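Local coordinates for protein DR2417 (Deinococcus radiodurans, PDB 4XWW) that degrades RNA as a dimeric ribonuclease J of the metallo-beta-lactamase superfamily, probably with 5'-3' exonuclease and possibly endonuclease activity, at residues A[94-97]-A[98-102]; A[427-430]-A[431-435]; A[461-464]-A[465-469]. One frame throughout, in Å; residues are numbered along the deposited sequence.

Contact 1 (A[94-97]-A[98-102])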
# COMPACT_ATOMS: atom_id res chain seq x y z
N PRO A 94 -8.66 -27.42 3.34
CA PRO A 94 -7.97 -28.30 4.30
C PRO A 94 -8.41 -28.07 5.74
O PRO A 94 -8.63 -29.01 6.50
CB PRO A 94 -6.50 -27.92 4.13
CG PRO A 94 -6.41 -27.40 2.76
CD PRO A 94 -7.69 -26.69 2.49
N TYR A 95 -8.56 -26.80 6.10
CA TYR A 95 -8.98 -26.42 7.45
C TYR A 95 -10.45 -26.73 7.71
O TYR A 95 -10.80 -27.24 8.78
CB TYR A 95 -8.70 -24.93 7.67
CG TYR A 95 -7.26 -24.58 7.35
CD1 TYR A 95 -6.88 -24.21 6.06
CD2 TYR A 95 -6.27 -24.66 8.32
CE1 TYR A 95 -5.57 -23.91 5.76
CE2 TYR A 95 -4.95 -24.36 8.03
CZ TYR A 95 -4.61 -23.98 6.74
OH TYR A 95 -3.30 -23.67 6.44
N ILE A 96 -11.29 -26.46 6.72
CA ILE A 96 -12.73 -26.71 6.83
C ILE A 96 -13.06 -28.22 6.77
O ILE A 96 -13.76 -28.73 7.65
CB ILE A 96 -13.50 -25.93 5.71
CG1 ILE A 96 -13.30 -24.41 5.87
CG2 ILE A 96 -14.99 -26.34 5.71
CD1 ILE A 96 -13.65 -23.60 4.64
N PHE A 97 -12.56 -28.93 5.76
CA PHE A 97 -12.92 -30.35 5.60
C PHE A 97 -12.45 -31.20 6.78
O PHE A 97 -13.08 -32.19 7.11
CB PHE A 97 -12.35 -30.94 4.30
CG PHE A 97 -13.05 -30.49 3.04
CD1 PHE A 97 -14.30 -29.88 3.09
CD2 PHE A 97 -12.47 -30.69 1.80
CE1 PHE A 97 -14.95 -29.47 1.92
CE2 PHE A 97 -13.10 -30.29 0.62
CZ PHE A 97 -14.35 -29.68 0.69
N ALA A 98 -11.34 -30.82 7.43
CA ALA A 98 -10.82 -31.61 8.55
C ALA A 98 -11.78 -31.61 9.74
O ALA A 98 -11.75 -32.53 10.57
CB ALA A 98 -9.46 -31.09 8.98
N ARG A 99 -12.65 -30.61 9.82
CA ARG A 99 -13.53 -30.46 10.97
C ARG A 99 -14.98 -30.89 10.70
O ARG A 99 -15.82 -30.82 11.59
CB ARG A 99 -13.50 -29.01 11.45
CG ARG A 99 -12.10 -28.51 11.81
CD ARG A 99 -12.17 -27.29 12.71
NE ARG A 99 -12.88 -27.60 13.95
CZ ARG A 99 -13.27 -26.69 14.84
NH1 ARG A 99 -13.02 -25.40 14.64
NH2 ARG A 99 -13.92 -27.07 15.94
N LEU A 100 -15.26 -31.35 9.48
CA LEU A 100 -16.63 -31.71 9.09
C LEU A 100 -16.75 -33.14 8.54
O LEU A 100 -15.76 -33.76 8.17
CB LEU A 100 -17.14 -30.70 8.06
CG LEU A 100 -17.37 -29.27 8.58
CD1 LEU A 100 -17.63 -28.31 7.42
CD2 LEU A 100 -18.51 -29.20 9.58
N PRO A 101 -17.99 -33.68 8.50
CA PRO A 101 -18.21 -35.00 7.91
C PRO A 101 -17.77 -35.08 6.45
O PRO A 101 -17.79 -34.06 5.74
CB PRO A 101 -19.73 -35.16 7.99
CG PRO A 101 -20.13 -34.34 9.16
CD PRO A 101 -19.23 -33.15 9.10
N ARG A 102 -17.37 -36.26 6.00
CA ARG A 102 -17.07 -36.45 4.58
C ARG A 102 -18.39 -36.40 3.79
O ARG A 102 -19.30 -37.18 4.05
CB ARG A 102 -16.34 -37.76 4.34
CG ARG A 102 -14.97 -37.81 5.00
CD ARG A 102 -14.11 -36.62 4.60
NE ARG A 102 -12.73 -36.78 5.02
CZ ARG A 102 -12.22 -36.26 6.14
NH1 ARG A 102 -12.99 -35.54 6.94
NH2 ARG A 102 -10.94 -36.46 6.43
O HOH W 1 -15.28 -32.90 5.33
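The C-terminal end of helix 93-97, in the metallo-beta-lactamase part of RNase J, unwinds here through a type I beta turn from Phe97 to Leu100, where Ile96 and Leu100 touch across the exit. Helical bonding fades step by step. Ala98 N still reaches back four residues to Pro94 O, but weakly at 3.4 Å; Arg99 N then reaches back only three, to Ile96 O at 3.1 Å, standing well above the plane of that carbonyl. The turn itself is closed by a weak bond of 3.3 Å from Leu100 N to Phe97 O. The side chains of Ile96 and Leu100 run side by side in the same direction. With CG1 beside the backbone N (chi1 -62°), Ile96 CG2 is left anti to it and faces Leu100 CD1 at 3.7 Å, and both side chains rest on Trp80 of strand 77-82. The ring of Phe97 meets Trp80 edge-to-face. Arg99 CG passes Tyr95 O at 3.5 Å. In the conformer given, Leu100 O lies at the edge of the Arg102 guanidinium, in its plane, while Arg102 NH2 bonds to Gln125 O. A water lies 2.9 Å from Phe97 O and 2.8 Å from Pro101 O, spanning the turn's start and the residue after its end.

Contact 2 (A[427-430]-A[431-435])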
# COMPACT_ATOMS: atom_id res chain seq x y z
N LEU A 427 -29.90 -6.33 -2.41
CA LEU A 427 -29.36 -6.22 -1.06
C LEU A 427 -27.85 -6.24 -1.06
O LEU A 427 -27.23 -6.89 -1.90
CB LEU A 427 -29.87 -7.34 -0.17
CG LEU A 427 -31.37 -7.33 0.09
CD1 LEU A 427 -31.75 -8.56 0.89
CD2 LEU A 427 -31.78 -6.04 0.82
N ILE A 428 -27.26 -5.52 -0.10
CA ILE A 428 -25.81 -5.53 0.08
C ILE A 428 -25.52 -6.44 1.27
O ILE A 428 -25.65 -6.02 2.43
CB ILE A 428 -25.22 -4.10 0.32
CG1 ILE A 428 -25.65 -3.09 -0.76
CG2 ILE A 428 -23.70 -4.18 0.40
CD1 ILE A 428 -25.16 -3.41 -2.16
N ALA A 429 -25.17 -7.69 1.01
CA ALA A 429 -25.00 -8.64 2.10
C ALA A 429 -23.64 -8.49 2.79
O ALA A 429 -22.65 -8.04 2.18
CB ALA A 429 -25.22 -10.09 1.62
N LYS A 430 -23.64 -8.85 4.07
CA LYS A 430 -22.45 -8.96 4.90
C LYS A 430 -22.26 -10.42 5.25
O LYS A 430 -23.24 -11.16 5.30
CB LYS A 430 -22.60 -8.15 6.19
CG LYS A 430 -22.82 -6.66 5.98
CD LYS A 430 -22.92 -5.97 7.34
CE LYS A 430 -23.78 -4.71 7.26
NZ LYS A 430 -25.23 -5.03 7.14
N ASN A 431 -21.03 -10.84 5.51
CA ASN A 431 -20.81 -12.19 6.03
C ASN A 431 -21.62 -12.41 7.30
O ASN A 431 -21.69 -11.52 8.15
CB ASN A 431 -19.33 -12.44 6.32
CG ASN A 431 -18.48 -12.36 5.10
OD1 ASN A 431 -18.94 -12.63 3.99
ND2 ASN A 431 -17.22 -12.00 5.28
N GLY A 432 -22.22 -13.59 7.42
CA GLY A 432 -23.08 -13.92 8.55
C GLY A 432 -24.54 -13.55 8.36
O GLY A 432 -25.39 -13.99 9.13
N ASP A 433 -24.85 -12.77 7.34
CA ASP A 433 -26.25 -12.42 7.09
C ASP A 433 -27.06 -13.66 6.70
O ASP A 433 -26.59 -14.50 5.92
CB ASP A 433 -26.40 -11.39 5.96
CG ASP A 433 -26.11 -9.98 6.41
OD1 ASP A 433 -25.96 -9.74 7.62
OD2 ASP A 433 -26.07 -9.11 5.52
N ILE A 434 -28.27 -13.76 7.24
CA ILE A 434 -29.22 -14.73 6.72
C ILE A 434 -30.09 -14.02 5.71
O ILE A 434 -30.90 -13.16 6.07
CB ILE A 434 -30.10 -15.35 7.84
CG1 ILE A 434 -29.24 -15.94 8.95
CG2 ILE A 434 -31.00 -16.42 7.25
CD1 ILE A 434 -30.00 -16.20 10.23
N VAL A 435 -29.90 -14.32 4.43
CA VAL A 435 -30.72 -13.68 3.42
C VAL A 435 -31.88 -14.61 3.08
O VAL A 435 -31.68 -15.71 2.56
CB VAL A 435 -29.91 -13.33 2.16
CG1 VAL A 435 -30.80 -12.61 1.14
CG2 VAL A 435 -28.70 -12.45 2.53
O HOH W 2 -26.41 -7.35 8.78
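Asp433 turns its side chain back onto Lys430, three residues earlier, and each of its atoms from CB outward has something to meet there. Asp433 CB sits 3.2 Å from Lys430 O, the carbonyl that also accepts Asp433 N. With CG beside the backbone N (chi1 -79°), the carboxylate folds back over the preceding residues, and CG lies near both Lys430 N and Lys430 O. Asp433 OD2 accepts the amide hydrogen of Lys430 N in a bond of 2.8 Å that is nearly straight, 166° at the hydrogen, although the donor stands above the carboxylate plane. The same oxygen, Asp433 OD2, lies 3.6 Å from Ala429 CA. Asp433 OD1 accepts from a water whose oxygen is 2.7 Å away. That water accepts in turn from Lys430 NZ; the lysine, bent at its last torsion (chi4 73°), thus meets the carboxylate through it, its charge probably helping to keep the aspartate ionised.

These bonds brace a type II beta turn, Lys430 to Asp433, that leads into strand 433-438. Asp433 N closes it on Lys430 O at 3.1 Å, and Gly432 takes the positive phi of the third position. The Asn431 amide has its partners outside the turn, OD1 accepting from Met27 N and ND2 donating to Glu29 OE2. Farther along, Val435 meets the incoming chain with both methyls: Val435 CG1 lies 4.2 Å from Leu427 CD1, the two side chains sliding past each other in opposite directions, and Val435 CG2 lies 4.3 Å from Ala429 CB.

Contact 3 (A[461-464]-A[465-469])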
# COMPACT_ATOMS: atom_id res chain seq x y z
N GLY A 461 -5.97 -20.17 14.67
CA GLY A 461 -6.79 -19.53 15.68
C GLY A 461 -6.07 -19.22 16.99
O GLY A 461 -6.68 -18.70 17.92
N ASP A 462 -4.78 -19.55 17.08
CA ASP A 462 -4.03 -19.20 18.29
C ASP A 462 -3.52 -17.76 18.25
O ASP A 462 -3.15 -17.19 19.27
CB ASP A 462 -2.87 -20.18 18.52
CG ASP A 462 -1.82 -20.10 17.43
OD1 ASP A 462 -2.15 -19.69 16.30
OD2 ASP A 462 -0.66 -20.46 17.72
N VAL A 463 -3.51 -17.16 17.07
CA VAL A 463 -3.26 -15.73 16.98
C VAL A 463 -4.61 -15.06 16.76
O VAL A 463 -5.35 -15.41 15.84
CB VAL A 463 -2.29 -15.37 15.83
CG1 VAL A 463 -2.14 -13.85 15.71
CG2 VAL A 463 -0.93 -16.02 16.06
N ASN A 464 -4.94 -14.10 17.62
CA ASN A 464 -6.18 -13.38 17.44
C ASN A 464 -5.94 -11.87 17.41
O ASN A 464 -4.79 -11.44 17.40
CB ASN A 464 -7.20 -13.75 18.54
CG ASN A 464 -6.75 -13.33 19.93
OD1 ASN A 464 -5.74 -12.64 20.11
ND2 ASN A 464 -7.52 -13.74 20.94
N ASP A 465 -7.01 -11.09 17.40
CA ASP A 465 -6.90 -9.65 17.24
C ASP A 465 -6.19 -8.99 18.43
O ASP A 465 -5.49 -7.99 18.27
CB ASP A 465 -8.28 -9.02 17.04
CG ASP A 465 -8.75 -9.10 15.59
OD1 ASP A 465 -7.90 -9.28 14.69
OD2 ASP A 465 -9.97 -8.97 15.34
N ASP A 466 -6.36 -9.56 19.62
CA ASP A 466 -5.66 -9.06 20.80
C ASP A 466 -4.15 -9.23 20.65
O ASP A 466 -3.38 -8.33 20.97
CB ASP A 466 -6.15 -9.77 22.07
CG ASP A 466 -7.53 -9.30 22.50
OD1 ASP A 466 -7.99 -8.25 22.01
OD2 ASP A 466 -8.15 -9.98 23.35
N VAL A 467 -3.75 -10.39 20.14
CA VAL A 467 -2.34 -10.66 19.86
C VAL A 467 -1.79 -9.70 18.81
O VAL A 467 -0.67 -9.18 18.94
CB VAL A 467 -2.14 -12.11 19.38
CG1 VAL A 467 -0.69 -12.36 18.99
CG2 VAL A 467 -2.59 -13.11 20.44
N LEU A 468 -2.57 -9.46 17.76
CA LEU A 468 -2.15 -8.56 16.68
C LEU A 468 -1.95 -7.13 17.17
O LEU A 468 -1.00 -6.46 16.76
CB LEU A 468 -3.17 -8.56 15.55
CG LEU A 468 -3.33 -9.86 14.76
CD1 LEU A 468 -4.25 -9.62 13.58
CD2 LEU A 468 -1.98 -10.37 14.30
N LEU A 469 -2.86 -6.67 18.02
CA LEU A 469 -2.81 -5.31 18.55
C LEU A 469 -1.51 -5.09 19.31
O LEU A 469 -0.89 -4.03 19.21
CB LEU A 469 -4.02 -5.05 19.45
CG LEU A 469 -4.15 -3.70 20.16
CD1 LEU A 469 -5.62 -3.41 20.41
CD2 LEU A 469 -3.38 -3.67 21.47
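Val463 and Asn464 make the contact with the helix that starts at Asp465, and the approach to them runs through Asp462. There the carboxylate has its partner on the second subunit, OD2 forming a salt bridge with Arg549 of that chain, while Asp462 O lies 4.3 Å from Val467 CG2. Val463 follows with one branch doing the touching: Val463 CG1, set anti to the backbone N (chi1 176°), reaches the first turn of the helix and touches two side chains, 3.9 Å from Val467 CG1 and 3.8 Å from Leu468 CD2. The Val463 side chain crosses those of Val467 and Leu468 at about a right angle. The same valine packs on Asp456, a ligand of a bound manganese ion.

Next comes Asn464, the N-cap of helix 465-477. Its CG stands between the backbone N and the carbonyl carbon (chi1 65°), which swings Asn464 OD1 over the opening turn to receive Val467 N at 3.0 Å. The donor approaches almost in line with the side-chain C=O, at 164°, and so finds a side-chain acceptor for an amide of the first helical turn, as an N-cap provides. Asn464 OD1 also lies 3.2 Å from Val467 CG2. The backbone carbonyl begins the regular pattern, Asn464 O accepting Leu468 N at 3.0 Å, in the carbonyl plane, and Leu468 CG leans over Asn464 O at 3.4 Å. Asn464 N is buried and has no polar partner in the model. Arg501 of the second subunit packs on Asn464. Beyond the cap, Asp465 OD1 bonds to Tyr454 OH.

The three contacts come in series along the chain, each a change of secondary structure: contact 1 leaves helix 93-97 for strand 104-107, contact 2 turns from strand 425-426 into strand 433-438, and contact 3 starts helix 465-477. Their centres lie 23 to 25 Å apart and none touches another; contacts 1 and 3 come closest, with nearest atoms about 8 Å apart. Contact 1 leads into, and contact 2 begins, strands of the same mixed eight-stranded sheet, with contact 2 also joining it to the sheet holding strand 425-426. Contact 3 instead lies beside a manganese site, where the chain passes toward the C-terminal domain and touches the second subunit.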